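D-alanyl transferase DltD (Enterococcus faecalis, PDB 6O93) probably takes part in the transfer of D-alanine to lipoteichoic acid during cell wall biogenesis at the membrane of this Gram-positive bacterium. Local coordinates at residues 279-282 against 283-287; 178-181 against 182-186; 26-29 against 30-34; 172-175 against 176-179. All coordinates share one frame; numbering follows the deposited sequence.

Contact 1: 279-282 against 283-287; sequences ALEQ and LAEKN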
loop_
_atom_site.group_PDB
_atom_site.type_symbol
_atom_site.label_atom_id
_atom_site.label_comp_id
_atom_site.label_asym_id
_atom_site.label_seq_id
_atom_site.Cartn_x
_atom_site.Cartn_y
_atom_site.Cartn_z
ATOM N N ALA A 279 -7.109 -4.475 -7.134
ATOM C CA ALA A 279 -6.774 -4.890 -5.777
ATOM C C ALA A 279 -8.028 -5.236 -4.985
ATOM O O ALA A 279 -8.022 -6.179 -4.185
ATOM C CB ALA A 279 -5.981 -3.789 -5.075
ATOM N N LEU A 280 -9.114 -4.493 -5.201
ATOM C CA LEU A 280 -10.358 -4.767 -4.488
ATOM C C LEU A 280 -10.932 -6.126 -4.872
ATOM O O LEU A 280 -11.416 -6.868 -4.007
ATOM C CB LEU A 280 -11.374 -3.660 -4.768
ATOM C CG LEU A 280 -11.024 -2.271 -4.235
ATOM C CD1 LEU A 280 -12.050 -1.251 -4.712
ATOM C CD2 LEU A 280 -10.939 -2.280 -2.714
ATOM N N GLU A 281 -10.893 -6.471 -6.162
ATOM C CA GLU A 281 -11.407 -7.769 -6.586
ATOM C C GLU A 281 -10.593 -8.907 -5.981
ATOM O O GLU A 281 -11.156 -9.926 -5.565
ATOM C CB GLU A 281 -11.416 -7.864 -8.114
ATOM C CG GLU A 281 -11.806 -9.248 -8.631
ATOM C CD GLU A 281 -12.233 -9.249 -10.091
ATOM O OE1 GLU A 281 -12.430 -8.158 -10.665
ATOM O OE2 GLU A 281 -12.374 -10.349 -10.664
ATOM N N GLN A 282 -9.267 -8.753 -5.916
ATOM C CA GLN A 282 -8.436 -9.791 -5.313
ATOM C C GLN A 282 -8.758 -9.962 -3.833
ATOM O O GLN A 282 -8.797 -11.090 -3.324
ATOM C CB GLN A 282 -6.954 -9.459 -5.498
ATOM C CG GLN A 282 -6.492 -9.439 -6.946
ATOM C CD GLN A 282 -6.634 -10.789 -7.627
ATOM O OE1 GLN A 282 -6.391 -11.834 -7.025
ATOM N NE2 GLN A 282 -7.035 -10.771 -8.891
ATOM N N LEU A 283 -8.985 -8.854 -3.124
ATOM C CA LEU A 283 -9.317 -8.938 -1.706
ATOM C C LEU A 283 -10.680 -9.586 -1.497
ATOM O O LEU A 283 -10.846 -10.422 -0.603
ATOM C CB LEU A 283 -9.281 -7.543 -1.081
ATOM C CG LEU A 283 -7.892 -6.903 -1.028
ATOM C CD1 LEU A 283 -7.987 -5.389 -0.894
ATOM C CD2 LEU A 283 -7.081 -7.495 0.122
ATOM N N ALA A 284 -11.665 -9.219 -2.320
ATOM C CA ALA A 284 -13.001 -9.787 -2.181
ATOM C C ALA A 284 -13.030 -11.265 -2.549
ATOM O O ALA A 284 -13.781 -12.036 -1.939
ATOM C CB ALA A 284 -13.994 -9.010 -3.046
ATOM N N GLU A 285 -12.232 -11.679 -3.536
ATOM C CA GLU A 285 -12.243 -13.078 -3.955
ATOM C C GLU A 285 -11.740 -14.004 -2.855
ATOM O O GLU A 285 -12.138 -15.173 -2.804
ATOM C CB GLU A 285 -11.403 -13.259 -5.220
ATOM C CG GLU A 285 -12.084 -12.754 -6.479
ATOM C CD GLU A 285 -11.169 -12.766 -7.687
ATOM O OE1 GLU A 285 -10.077 -13.369 -7.606
ATOM O OE2 GLU A 285 -11.545 -12.170 -8.718
ATOM N N LYS A 286 -10.873 -13.509 -1.972
ATOM C CA LYS A 286 -10.355 -14.298 -0.863
ATOM C C LYS A 286 -11.027 -13.944 0.461
ATOM O O LYS A 286 -10.521 -14.312 1.526
ATOM C CB LYS A 286 -8.838 -14.124 -0.759
ATOM C CG LYS A 286 -8.070 -14.624 -1.981
ATOM C CD LYS A 286 -8.225 -16.126 -2.172
ATOM C CE LYS A 286 -7.544 -16.602 -3.442
ATOM N NZ LYS A 286 -7.875 -18.024 -3.739
ATOM N N ASN A 287 -12.159 -13.243 0.413
ATOM C CA ASN A 287 -12.941 -12.941 1.611
ATOM C C ASN A 287 -12.083 -12.240 2.663
ATOM O O ASN A 287 -12.130 -12.569 3.849
ATOM C CB ASN A 287 -13.573 -14.213 2.182
ATOM C CG ASN A 287 -14.597 -13.925 3.263
ATOM O OD1 ASN A 287 -14.428 -14.321 4.417
ATOM N ND2 ASN A 287 -15.663 -13.225 2.896
#
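Glu-281 and Glu-285 stand one helical turn apart and bring their acid groups together. Glu-281 OE2 lies 2.8 Å from Glu-285 OE2. The two carboxylate planes are turned 69° against each other, so the groups meet crossed and not flat. Glu-285 OE2 also comes to 2.9 Å from Glu-281 CG, a value short enough to make the exact placing of this carboxylate doubtful. Glu-285 reaches the spot by setting CG beside its own backbone N (chi1 -75°). This folds the chain back over the preceding turn, where CG lies 3.1 Å from Glu-281 O. On another side of the helix Leu-283 lays its CG over Ala-279 O at 3.2 Å.

The backbone beneath is regular until its end. Ala-284 N bonds Leu-280 O at 2.9 Å, but the next-but-one bond, Lys-286 N to Gln-282 O, is weak at 3.5 Å. There the helix closes in a Schellman motif, with Asn-287 as its residue of positive phi and Asn-287 N bonded to Ala-284 O.

Further out, Tyr-383 OH bonds Glu-281 OE1, and His-88 ND1 bonds Gln-282 OE1. Leu-280 packs on Phe-292 and Leu-323, and Leu-283 on Val-290 and Ile-87. These contacts seat the end of helix 272-285 against strand 289-294, helix 309-324 and helix 80-90.

If the oxygens are placed correctly, one acid group may hold a proton, and its pKa may be raised; the doubtful placing of Glu-285 makes this tentative.

Contact 2: 178-181 against 182-186; sequences RDYF and IMNLR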
loop_
_atom_site.group_PDB
_atom_site.type_symbol
_atom_site.label_atom_id
_atom_site.label_comp_id
_atom_site.label_asym_id
_atom_site.label_seq_id
_atom_site.Cartn_x
_atom_site.Cartn_y
_atom_site.Cartn_z
ATOM N N ARG A 178 1.773 -21.849 -20.606
ATOM C CA ARG A 178 1.806 -22.287 -19.217
ATOM C C ARG A 178 3.072 -23.081 -18.922
ATOM O O ARG A 178 3.720 -22.870 -17.890
ATOM C CB ARG A 178 0.563 -23.121 -18.902
ATOM C CG ARG A 178 0.527 -23.663 -17.483
ATOM C CD ARG A 178 -0.784 -24.367 -17.177
ATOM N NE ARG A 178 -0.821 -24.872 -15.805
ATOM C CZ ARG A 178 -0.363 -26.062 -15.422
ATOM N NH1 ARG A 178 -0.444 -26.422 -14.148
ATOM N NH2 ARG A 178 0.177 -26.895 -16.305
ATOM N N ASP A 179 3.438 -24.007 -19.815
ATOM C CA ASP A 179 4.665 -24.774 -19.625
ATOM C C ASP A 179 5.873 -23.853 -19.497
ATOM O O ASP A 179 6.766 -24.096 -18.678
ATOM C CB ASP A 179 4.866 -25.749 -20.785
ATOM C CG ASP A 179 3.808 -26.837 -20.833
ATOM O OD1 ASP A 179 3.054 -26.996 -19.851
ATOM O OD2 ASP A 179 3.733 -27.537 -21.863
ATOM N N TYR A 180 5.918 -22.791 -20.305
ATOM C CA TYR A 180 7.040 -21.858 -20.246
ATOM C C TYR A 180 7.135 -21.203 -18.873
ATOM O O TYR A 180 8.216 -21.137 -18.276
ATOM C CB TYR A 180 6.897 -20.798 -21.339
ATOM C CG TYR A 180 7.883 -19.663 -21.210
ATOM C CD1 TYR A 180 9.175 -19.784 -21.698
ATOM C CD2 TYR A 180 7.524 -18.472 -20.596
ATOM C CE1 TYR A 180 10.082 -18.752 -21.582
ATOM C CE2 TYR A 180 8.425 -17.430 -20.473
ATOM C CZ TYR A 180 9.701 -17.575 -20.968
ATOM O OH TYR A 180 10.607 -16.545 -20.852
ATOM N N PHE A 181 6.010 -20.702 -18.357
ATOM C CA PHE A 181 6.021 -20.086 -17.035
ATOM C C PHE A 181 6.452 -21.087 -15.972
ATOM O O PHE A 181 7.205 -20.743 -15.054
ATOM C CB PHE A 181 4.640 -19.513 -16.713
ATOM C CG PHE A 181 4.170 -18.480 -17.698
ATOM C CD1 PHE A 181 4.994 -17.428 -18.062
ATOM C CD2 PHE A 181 2.915 -18.572 -18.274
ATOM C CE1 PHE A 181 4.572 -16.480 -18.974
ATOM C CE2 PHE A 181 2.487 -17.626 -19.190
ATOM C CZ PHE A 181 3.318 -16.579 -19.540
ATOM N N ILE A 182 5.998 -22.338 -16.090
ATOM C CA ILE A 182 6.356 -23.357 -15.107
ATOM C C ILE A 182 7.857 -23.617 -15.133
ATOM O O ILE A 182 8.493 -23.773 -14.083
ATOM C CB ILE A 182 5.545 -24.642 -15.359
ATOM C CG1 ILE A 182 4.071 -24.396 -15.022
ATOM C CG2 ILE A 182 6.102 -25.804 -14.542
ATOM C CD1 ILE A 182 3.142 -25.516 -15.443
ATOM N N MET A 183 8.447 -23.660 -16.330
ATOM C CA MET A 183 9.892 -23.830 -16.440
ATOM C C MET A 183 10.633 -22.716 -15.715
ATOM O O MET A 183 11.587 -22.968 -14.970
ATOM C CB MET A 183 10.313 -23.859 -17.908
ATOM C CG MET A 183 9.921 -25.108 -18.653
ATOM S SD MET A 183 10.603 -25.093 -20.316
ATOM C CE MET A 183 9.761 -26.507 -21.024
ATOM N N ASN A 184 10.221 -21.467 -15.941
ATOM C CA ASN A 184 10.908 -20.341 -15.316
ATOM C C ASN A 184 10.642 -20.291 -13.818
ATOM O O ASN A 184 11.527 -19.918 -13.040
ATOM C CB ASN A 184 10.477 -19.035 -15.980
ATOM C CG ASN A 184 11.190 -18.789 -17.291
ATOM O OD1 ASN A 184 12.200 -18.090 -17.336
ATOM N ND2 ASN A 184 10.671 -19.369 -18.366
ATOM N N LEU A 185 9.431 -20.662 -13.395
ATOM C CA LEU A 185 9.100 -20.623 -11.975
ATOM C C LEU A 185 10.037 -21.498 -11.153
ATOM O O LEU A 185 10.311 -21.186 -9.990
ATOM C CB LEU A 185 7.646 -21.045 -11.764
ATOM C CG LEU A 185 6.617 -19.954 -12.074
ATOM C CD1 LEU A 185 5.218 -20.538 -12.164
ATOM C CD2 LEU A 185 6.666 -18.858 -11.022
ATOM N N ARG A 186 10.541 -22.590 -11.734
ATOM C CA ARG A 186 11.526 -23.403 -11.025
ATOM C C ARG A 186 12.742 -22.568 -10.639
ATOM O O ARG A 186 13.276 -22.709 -9.534
ATOM C CB ARG A 186 11.943 -24.598 -11.882
ATOM C CG ARG A 186 10.819 -25.596 -12.127
ATOM C CD ARG A 186 11.256 -26.731 -13.040
ATOM N NE ARG A 186 12.324 -27.537 -12.455
ATOM C CZ ARG A 186 12.986 -28.489 -13.105
ATOM N NH1 ARG A 186 12.698 -28.761 -14.374
ATOM N NH2 ARG A 186 13.942 -29.171 -12.489
#
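Asn-184 turns its amide back onto Tyr-180, one turn earlier in the helix, and meets it in two ways. The first is a hydrogen bond. Asn-184 ND2 donates to Tyr-180 O at 3.0 Å, nearly straight at 175°. The donor stands above the carbonyl plane and not on a lone pair. The oxygen also takes the regular helical bond from Asn-184 N at 3.1 Å, so two donors of one residue grip it. The bond from ND2 limits the rotation of the amide.

The second way is contact with a ring face. Asn-184 ND2 sits 3.2 Å above the plane of the Tyr-180 ring, offset toward its rim, and the amide and ring planes are 53° apart. Tyr-180 swings its ring there with CG anti to the backbone N (chi1 170°). A glycerol, probably from the crystallisation liquor, lies beside the tyrosine.

All this belongs to helix 175-195, which packs on helices 124-132 and 158-168. Phe-181 faces inward, where its ring meets that of Tyr-128 and touches Thr-163. Leu-185 leans on Leu-125 and Ala-132.

A methyl over a charged face and carbons near carbonyl oxygens make up the rest. Ile-182 CD1 covers one face of the Arg-178 guanidinium, 3.4 Å from NH2. The arginine chain is extended, and its NE is held by Ala-132 O, which steadies the group beside the isoleucine. Met-183 CG lies 3.3 Å from Asp-179 O, and Leu-185 CG lies 3.1 Å from Phe-181 O.

Contact 3: 26-29 against 30-34; sequences KGNV and IKNKA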
loop_
_atom_site.group_PDB
_atom_site.type_symbol
_atom_site.label_atom_id
_atom_site.label_comp_id
_atom_site.label_asym_id
_atom_site.label_seq_id
_atom_site.Cartn_x
_atom_site.Cartn_y
_atom_site.Cartn_z
ATOM N N LYS A 26 8.437 -8.625 -3.514
ATOM C CA LYS A 26 8.390 -9.319 -4.795
ATOM C C LYS A 26 8.410 -10.836 -4.659
ATOM O O LYS A 26 8.142 -11.532 -5.647
ATOM C CB LYS A 26 9.571 -8.899 -5.674
ATOM C CG LYS A 26 9.636 -7.420 -5.988
ATOM C CD LYS A 26 10.857 -7.099 -6.840
ATOM C CE LYS A 26 11.281 -5.649 -6.674
ATOM N NZ LYS A 26 12.244 -5.219 -7.724
ATOM N N GLY A 27 8.733 -11.364 -3.480
ATOM C CA GLY A 27 8.811 -12.793 -3.268
ATOM C C GLY A 27 7.506 -13.369 -2.755
ATOM O O GLY A 27 6.468 -12.705 -2.709
ATOM N N ASN A 28 7.571 -14.640 -2.362
ATOM C CA ASN A 28 6.413 -15.351 -1.826
ATOM C C ASN A 28 6.672 -15.997 -0.474
ATOM O O ASN A 28 5.818 -15.909 0.410
ATOM C CB ASN A 28 5.949 -16.430 -2.820
ATOM C CG ASN A 28 5.013 -15.885 -3.881
ATOM O OD1 ASN A 28 4.428 -14.814 -3.720
ATOM N ND2 ASN A 28 4.858 -16.631 -4.970
ATOM N N VAL A 29 7.829 -16.638 -0.290
ATOM C CA VAL A 29 8.053 -17.478 0.887
ATOM C C VAL A 29 7.771 -16.700 2.168
ATOM O O VAL A 29 6.937 -17.096 2.991
ATOM C CB VAL A 29 9.484 -18.042 0.886
ATOM C CG1 VAL A 29 9.756 -18.802 2.175
ATOM C CG2 VAL A 29 9.700 -18.944 -0.320
ATOM N N ILE A 30 8.466 -15.578 2.358
ATOM C CA ILE A 30 8.440 -14.905 3.654
ATOM C C ILE A 30 7.097 -14.224 3.885
ATOM O O ILE A 30 6.454 -14.423 4.923
ATOM C CB ILE A 30 9.610 -13.912 3.765
ATOM C CG1 ILE A 30 10.933 -14.678 3.855
ATOM C CG2 ILE A 30 9.423 -13.009 4.980
ATOM C CD1 ILE A 30 12.167 -13.807 3.732
ATOM N N LYS A 31 6.647 -13.406 2.928
ATOM C CA LYS A 31 5.423 -12.644 3.153
ATOM C C LYS A 31 4.209 -13.561 3.253
ATOM O O LYS A 31 3.315 -13.326 4.075
ATOM C CB LYS A 31 5.231 -11.602 2.046
ATOM C CG LYS A 31 4.536 -12.107 0.793
ATOM C CD LYS A 31 4.568 -11.056 -0.306
ATOM C CE LYS A 31 3.634 -11.412 -1.453
ATOM N NZ LYS A 31 3.933 -12.744 -2.033
ATOM N N ASN A 32 4.160 -14.617 2.435
ATOM C CA ASN A 32 3.019 -15.527 2.481
ATOM C C ASN A 32 2.969 -16.281 3.801
ATOM O O ASN A 32 1.891 -16.466 4.376
ATOM C CB ASN A 32 3.077 -16.508 1.309
ATOM C CG ASN A 32 2.899 -15.824 -0.032
ATOM O OD1 ASN A 32 2.766 -14.599 -0.111
ATOM N ND2 ASN A 32 2.895 -16.615 -1.098
ATOM N N LYS A 33 4.124 -16.731 4.296
ATOM C CA LYS A 33 4.154 -17.433 5.573
ATOM C C LYS A 33 3.697 -16.524 6.707
ATOM O O LYS A 33 2.943 -16.949 7.588
ATOM C CB LYS A 33 5.563 -17.965 5.842
ATOM C CG LYS A 33 5.683 -18.834 7.090
ATOM C CD LYS A 33 4.889 -20.126 6.953
ATOM C CE LYS A 33 5.123 -21.056 8.134
ATOM N NZ LYS A 33 4.334 -22.315 8.014
ATOM N N ALA A 34 4.133 -15.264 6.693
ATOM C CA ALA A 34 3.754 -14.330 7.750
ATOM C C ALA A 34 2.245 -14.116 7.779
ATOM O O ALA A 34 1.623 -14.134 8.849
ATOM C CB ALA A 34 4.482 -13.000 7.555
#
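Asn-28 stands at the N-cap position of helix 29-36, though its side chain makes no capping bond, and its carbonyl opens the helical bonding: Asn-32 N reaches Asn-28 O at 2.9 Å, followed by Lys-33 N to Val-29 O at 3.1 Å. The side chain of Lys-31 doubles back toward the loop. Its CG sits between the backbone N and the carbonyl carbon (chi1 86°), and a bend at the end of the chain brings the amine over the start of the helix. Lys-31 NZ bonds Gly-27 O at 2.6 Å, in the carbonyl plane and on a lone pair. It also bonds Asn-32 OD1 at 2.9 Å and Ser-89 OG. The Asn-28 side chain lies alongside and points the same way, with OD1 2.7 Å from Lys-31 NZ. Several oxygens thus gather at this amine and would probably stabilise its positive charge. Asn-28 ND2 is taken by Gln-129 OE1. Asp-192 OD2, from helix 175-195, accepts from both Asn-28 N and Val-29 N. The arrangement is a helix N-terminus with its N-cap and first helical amides bound by a carboxylate; the helix leads toward strand 40-44 of the parallel sheet, consistent with the SGNH hydrolase fold.

Contact 4: 172-175 against 176-179; sequences LPQR and SQRD. With PO4 (phosphate ion), chain H.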
loop_
_atom_site.group_PDB
_atom_site.type_symbol
_atom_site.label_atom_id
_atom_site.label_comp_id
_atom_site.label_asym_id
_atom_site.label_seq_id
_atom_site.Cartn_x
_atom_site.Cartn_y
_atom_site.Cartn_z
ATOM N N LEU A 172 -7.652 -18.714 -22.143
ATOM C CA LEU A 172 -6.669 -19.056 -21.133
ATOM C C LEU A 172 -5.286 -19.171 -21.769
ATOM O O LEU A 172 -5.160 -19.278 -22.992
ATOM C CB LEU A 172 -7.036 -20.372 -20.451
ATOM C CG LEU A 172 -8.281 -20.358 -19.563
ATOM C CD1 LEU A 172 -8.619 -21.767 -19.107
ATOM C CD2 LEU A 172 -8.079 -19.442 -18.366
ATOM N N PRO A 173 -4.228 -19.147 -20.959
ATOM C CA PRO A 173 -2.884 -19.345 -21.510
ATOM C C PRO A 173 -2.777 -20.685 -22.219
ATOM O O PRO A 173 -3.244 -21.712 -21.721
ATOM C CB PRO A 173 -1.978 -19.287 -20.275
ATOM C CG PRO A 173 -2.761 -18.542 -19.258
ATOM C CD PRO A 173 -4.195 -18.899 -19.508
ATOM N N GLN A 174 -2.158 -20.666 -23.396
ATOM C CA GLN A 174 -1.939 -21.894 -24.143
ATOM C C GLN A 174 -1.042 -22.839 -23.348
ATOM O O GLN A 174 -0.282 -22.426 -22.468
ATOM C CB GLN A 174 -1.311 -21.586 -25.504
ATOM C CG GLN A 174 -2.108 -20.597 -26.343
ATOM C CD GLN A 174 -1.372 -20.158 -27.595
ATOM O OE1 GLN A 174 -0.233 -20.559 -27.838
ATOM N NE2 GLN A 174 -2.022 -19.328 -28.399
ATOM N N ARG A 175 -1.144 -24.131 -23.667
ATOM C CA ARG A 175 -0.342 -25.134 -22.974
ATOM C C ARG A 175 1.141 -24.786 -23.028
ATOM O O ARG A 175 1.840 -24.840 -22.010
ATOM C CB ARG A 175 -0.591 -26.517 -23.581
ATOM C CG ARG A 175 -1.156 -27.531 -22.594
ATOM C CD ARG A 175 -1.523 -28.845 -23.277
ATOM N NE ARG A 175 -2.513 -28.656 -24.335
ATOM C CZ ARG A 175 -3.107 -29.647 -24.994
ATOM N NH1 ARG A 175 -3.993 -29.370 -25.940
ATOM N NH2 ARG A 175 -2.822 -30.910 -24.709
ATOM N N SER A 176 1.638 -24.421 -24.212
ATOM C CA SER A 176 3.049 -24.072 -24.342
ATOM C C SER A 176 3.390 -22.817 -23.549
ATOM O O SER A 176 4.533 -22.655 -23.105
ATOM C CB SER A 176 3.414 -23.883 -25.817
ATOM O OG SER A 176 2.686 -22.814 -26.397
ATOM N N GLN A 177 2.420 -21.920 -23.361
ATOM C CA GLN A 177 2.665 -20.716 -22.574
ATOM C C GLN A 177 2.726 -21.048 -21.088
ATOM O O GLN A 177 3.630 -20.595 -20.374
ATOM C CB GLN A 177 1.578 -19.675 -22.857
ATOM C CG GLN A 177 1.595 -19.137 -24.283
ATOM C CD GLN A 177 0.386 -18.278 -24.605
ATOM O OE1 GLN A 177 -0.652 -18.375 -23.953
ATOM N NE2 GLN A 177 0.516 -17.433 -25.621
ATOM N N ARG A 178 1.773 -21.849 -20.606
ATOM C CA ARG A 178 1.806 -22.287 -19.217
ATOM C C ARG A 178 3.072 -23.081 -18.922
ATOM O O ARG A 178 3.720 -22.870 -17.890
ATOM C CB ARG A 178 0.563 -23.121 -18.902
ATOM C CG ARG A 178 0.527 -23.663 -17.483
ATOM C CD ARG A 178 -0.784 -24.367 -17.177
ATOM N NE ARG A 178 -0.821 -24.872 -15.805
ATOM C CZ ARG A 178 -0.363 -26.062 -15.422
ATOM N NH1 ARG A 178 -0.444 -26.422 -14.148
ATOM N NH2 ARG A 178 0.177 -26.895 -16.305
ATOM N N ASP A 179 3.438 -24.007 -19.815
ATOM C CA ASP A 179 4.665 -24.774 -19.625
ATOM C C ASP A 179 5.873 -23.853 -19.497
ATOM O O ASP A 179 6.766 -24.096 -18.678
ATOM C CB ASP A 179 4.866 -25.749 -20.785
ATOM C CG ASP A 179 3.808 -26.837 -20.833
ATOM O OD1 ASP A 179 3.054 -26.996 -19.851
ATOM O OD2 ASP A 179 3.733 -27.537 -21.863
HETATM P P PO4 H . -4.045 -24.897 -26.038
HETATM O O1 PO4 H . -5.084 -25.978 -26.230
HETATM O O2 PO4 H . -4.147 -24.361 -24.631
HETATM O O3 PO4 H . -4.293 -23.780 -27.025
HETATM O O4 PO4 H . -2.667 -25.478 -26.257
#
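Gln-177 and Gln-174 lay their side-chain amides flat against each other. The planes are only 9° apart, stacked, with Gln-177 CD 3.9 Å from Gln-174 CD. The two chains cross rather than run in line. Gln-177 comes up with CG beside its backbone N (chi1 -66°) and extends from there, which carries OE1 back to the backbone of Gln-174, just before the helix. OE1 accepts from Gln-174 N at 2.8 Å. The donor stands above the carbonyl plane, not on a lone pair. The same oxygen lies 3.4 Å from Pro-173 CA and takes a weak bond from Asn-166 ND2.

Gln-174 is the N-cap of helix 175-195, and Gln-177 is the third residue after it. The bond from the cap amide to the side chain of the third residue is one half of a capping box. Arg-178 N bonds Gln-174 O at 2.8 Å to start the regular pattern. Pro-173 and Gln-177 both touch Thr-163 of helix 158-168.

A phosphate, probably from the crystallisation liquor, sits at this helix start. Arg-175 N donates to its O4 at 3.3 Å and, weakly, to its O2. The Arg-175 guanidinium turns an edge to it, with NH1 3.6 Å from phosphate O1. Positive side chain and helix N-terminus together would attract the anion. Asp-179 folds back on the same turn, and its CG lies 3.0 Å from Arg-175 O.

All four contacts are local, each within a helix or at its end. Contact 1 is buried and contact 3 partly so; contacts 2 and 4 lie at the surface. Contacts 2 and 4 share helix 175-195 and residues Arg-178 and Asp-179, with centres about 9 Å apart. Contact 3 begins helix 29-36 and is tied to helix 175-195 through Asp-192. Contacts 3 and 4 are helix starts, whereas contact 1 is a helix end. Chemistry follows place: contact 1 crowds two acids, contact 3 gathers oxygens at a buried lysine, contact 2 joins a side-chain-to-backbone bond with contacts over flat groups, and contact 4 leaves its first amide to a bound phosphate.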